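Local coordinates for putative uncharacterized protein (Campylobacter jejuni, PDB 5TPU), which is of unknown function but belongs to the WxcM-like family of the cupin clan and binds thymidine-5'-diphosphate, at residues Asn59-Leu64 with Leu115-Tyr120. The protein carries 3 engineered substitutions. Residues are numbered along the deposited sequence; the frame is centred on the assembly and turned at random.
Sequences NLEQVL and LASDFY. With TYD (thymidine-5'-diphosphate), chain E.
Where strands 62-68 and 111-116 of a cupin sheet come together beside the thymidine-5'-diphosphate pocket, V63 and L115 form an antiparallel hydrogen-bonded pair. V63 N donates to L115 O at 2.8 Å, and L115 N returns a straighter bond to V63 O (172° at the hydrogen). Q62 and A116, the neighbouring non-hydrogen-bonded pair, approach to 4.4 Å between their CA atoms; here Q62 CA lies 3.1 Å from L115 O in a CA-H...O contact. The side chains of V63 and L115 pack on one face of the sheet, where L115 also reaches V40 of the second subunit. Those of Q62 and A116 lie on the other, and the buried amide of Q62 has its OE1 held by R101.

Past the strand ends the pairing is continued by S117, which grips E61 twice. S117 N bonds to E61 O, while the serine hydroxyl stands in for a backbone carbonyl and accepts from E61 N, with OG and N 2.7 Å apart. OG reaches that N-H because chi1 of 61° sets it between its own backbone N and carbonyl carbon. L60, with CG anti to its backbone N (chi1 177°), sends CD1 alongside the start of the loop at S117 and D118: this methyl meets S117 OG at 3.5 Å and also touches the CB atoms of A116 and D118.

Beyond S117 the loop carries Y120 to the ligand. One face of its ring lies against the thymine base, CD1 coming within 3.3 Å of C4 of thymidine-5'-diphosphate, and the backbone N of Y120 hydrogen-bonds to E28 of the second subunit. R39 donates from NE to D118 O and binds the nucleotide through NH2, tying to the nucleotide site the loop that follows this antiparallel strand pair of the cupin fold.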
# COMPACT_ATOMS: atom_id res chain seq x y z
N ASN A 59 -15.23 -6.47 13.14
CA ASN A 59 -15.74 -6.05 11.83
C ASN A 59 -14.70 -5.66 10.79
O ASN A 59 -15.00 -5.52 9.60
CB ASN A 59 -16.72 -4.90 11.99
CG ASN A 59 -18.15 -5.39 12.04
OD1 ASN A 59 -18.96 -5.13 11.14
ND2 ASN A 59 -18.43 -6.22 13.04
N LEU A 60 -13.47 -5.51 11.25
CA LEU A 60 -12.40 -5.05 10.38
C LEU A 60 -12.04 -6.12 9.36
O LEU A 60 -11.75 -7.30 9.70
CB LEU A 60 -11.18 -4.66 11.23
CG LEU A 60 -9.93 -4.22 10.45
CD1 LEU A 60 -10.20 -2.92 9.73
CD2 LEU A 60 -8.73 -4.13 11.41
N GLU A 61 -12.05 -5.68 8.12
CA GLU A 61 -11.49 -6.46 7.02
C GLU A 61 -10.20 -5.87 6.51
O GLU A 61 -10.03 -4.64 6.52
CB GLU A 61 -12.48 -6.46 5.87
CG GLU A 61 -13.81 -7.10 6.26
CD GLU A 61 -14.80 -6.97 5.13
OE1 GLU A 61 -14.77 -7.75 4.14
OE2 GLU A 61 -15.57 -6.01 5.22
N GLN A 62 -9.32 -6.76 6.04
CA GLN A 62 -8.02 -6.37 5.49
C GLN A 62 -7.61 -7.16 4.25
O GLN A 62 -8.00 -8.32 4.06
CB GLN A 62 -6.92 -6.55 6.54
CG GLN A 62 -7.05 -5.69 7.80
CD GLN A 62 -6.35 -6.35 8.97
OE1 GLN A 62 -6.68 -7.48 9.36
NE2 GLN A 62 -5.34 -5.71 9.49
N VAL A 63 -6.75 -6.56 3.44
CA VAL A 63 -5.97 -7.34 2.47
C VAL A 63 -4.50 -7.15 2.72
O VAL A 63 -4.05 -6.02 2.73
CB VAL A 63 -6.33 -6.96 1.04
CG1 VAL A 63 -5.34 -7.57 0.06
CG2 VAL A 63 -7.75 -7.40 0.76
N LEU A 64 -3.79 -8.26 2.91
CA LEU A 64 -2.34 -8.27 3.21
C LEU A 64 -1.55 -8.60 1.96
O LEU A 64 -1.83 -9.62 1.33
CB LEU A 64 -2.01 -9.34 4.27
CG LEU A 64 -2.20 -8.94 5.74
CD1 LEU A 64 -3.62 -8.45 5.99
CD2 LEU A 64 -1.87 -10.10 6.65
N LEU A 115 -4.20 -3.18 3.40
CA LEU A 115 -5.34 -2.35 3.03
C LEU A 115 -6.42 -2.69 4.05
O LEU A 115 -6.72 -3.86 4.26
CB LEU A 115 -5.80 -2.71 1.61
CG LEU A 115 -5.11 -2.06 0.37
CD1 LEU A 115 -3.65 -1.66 0.50
CD2 LEU A 115 -5.25 -2.89 -0.91
N ALA A 116 -6.97 -1.70 4.74
CA ALA A 116 -7.96 -1.96 5.80
C ALA A 116 -9.33 -1.32 5.54
O ALA A 116 -9.42 -0.19 5.04
CB ALA A 116 -7.41 -1.44 7.10
N SER A 117 -10.39 -2.04 5.86
CA SER A 117 -11.75 -1.53 5.67
C SER A 117 -12.15 -0.39 6.62
O SER A 117 -13.19 0.22 6.43
CB SER A 117 -12.73 -2.66 5.90
OG SER A 117 -12.64 -3.16 7.23
N ASP A 118 -11.38 -0.14 7.67
CA ASP A 118 -11.79 0.86 8.64
C ASP A 118 -10.57 1.45 9.32
O ASP A 118 -9.43 0.91 9.22
CB ASP A 118 -12.79 0.23 9.63
CG ASP A 118 -13.66 1.29 10.39
OD1 ASP A 118 -13.72 2.49 10.07
OD2 ASP A 118 -14.25 0.88 11.39
N PHE A 119 -10.81 2.57 10.00
CA PHE A 119 -9.78 3.34 10.64
C PHE A 119 -9.19 2.61 11.84
O PHE A 119 -9.83 1.73 12.37
CB PHE A 119 -10.38 4.66 11.10
CG PHE A 119 -10.92 5.49 9.98
CD1 PHE A 119 -10.07 6.25 9.20
CD2 PHE A 119 -12.29 5.55 9.72
CE1 PHE A 119 -10.58 7.02 8.16
CE2 PHE A 119 -12.80 6.34 8.71
CZ PHE A 119 -11.94 7.09 7.93
N TYR A 120 -7.96 2.95 12.23
CA TYR A 120 -7.28 2.29 13.34
C TYR A 120 -8.03 2.55 14.64
O TYR A 120 -8.47 3.67 14.86
CB TYR A 120 -5.88 2.86 13.56
CG TYR A 120 -5.20 2.35 14.84
CD1 TYR A 120 -4.79 1.04 14.94
CD2 TYR A 120 -4.98 3.19 15.91
CE1 TYR A 120 -4.18 0.55 16.09
CE2 TYR A 120 -4.38 2.73 17.07
CZ TYR A 120 -3.99 1.41 17.18
OH TYR A 120 -3.38 0.95 18.33
PA TYD E . 0.06 -3.67 15.99
O1A TYD E . 1.25 -4.57 15.90
O2A TYD E . -1.11 -3.74 15.07
O3A TYD E . -0.61 -3.61 17.44
PB TYD E . 0.07 -4.06 18.84
O1B TYD E . -0.77 -3.22 19.81
O2B TYD E . 1.49 -3.58 18.76
O3B TYD E . -0.09 -5.55 18.85
O5' TYD E . 0.56 -2.23 15.58
C5' TYD E . 1.89 -1.81 15.88
C4' TYD E . 1.86 -0.40 16.38
O4' TYD E . 1.24 0.51 15.47
C3' TYD E . 1.04 -0.31 17.64
O3' TYD E . 1.87 0.45 18.54
C2' TYD E . -0.31 0.28 17.20
C1' TYD E . 0.11 1.10 16.01
N1 TYD E . -0.79 1.15 14.88
C2 TYD E . -1.18 2.41 14.39
O2 TYD E . -0.76 3.47 14.94
N3 TYD E . -2.01 2.49 13.34
C4 TYD E . -2.46 1.40 12.69
O4 TYD E . -3.21 1.53 11.70
C5 TYD E . -2.03 0.08 13.18
C5M TYD E . -2.47 -1.19 12.54
C6 TYD E . -1.18 0.01 14.26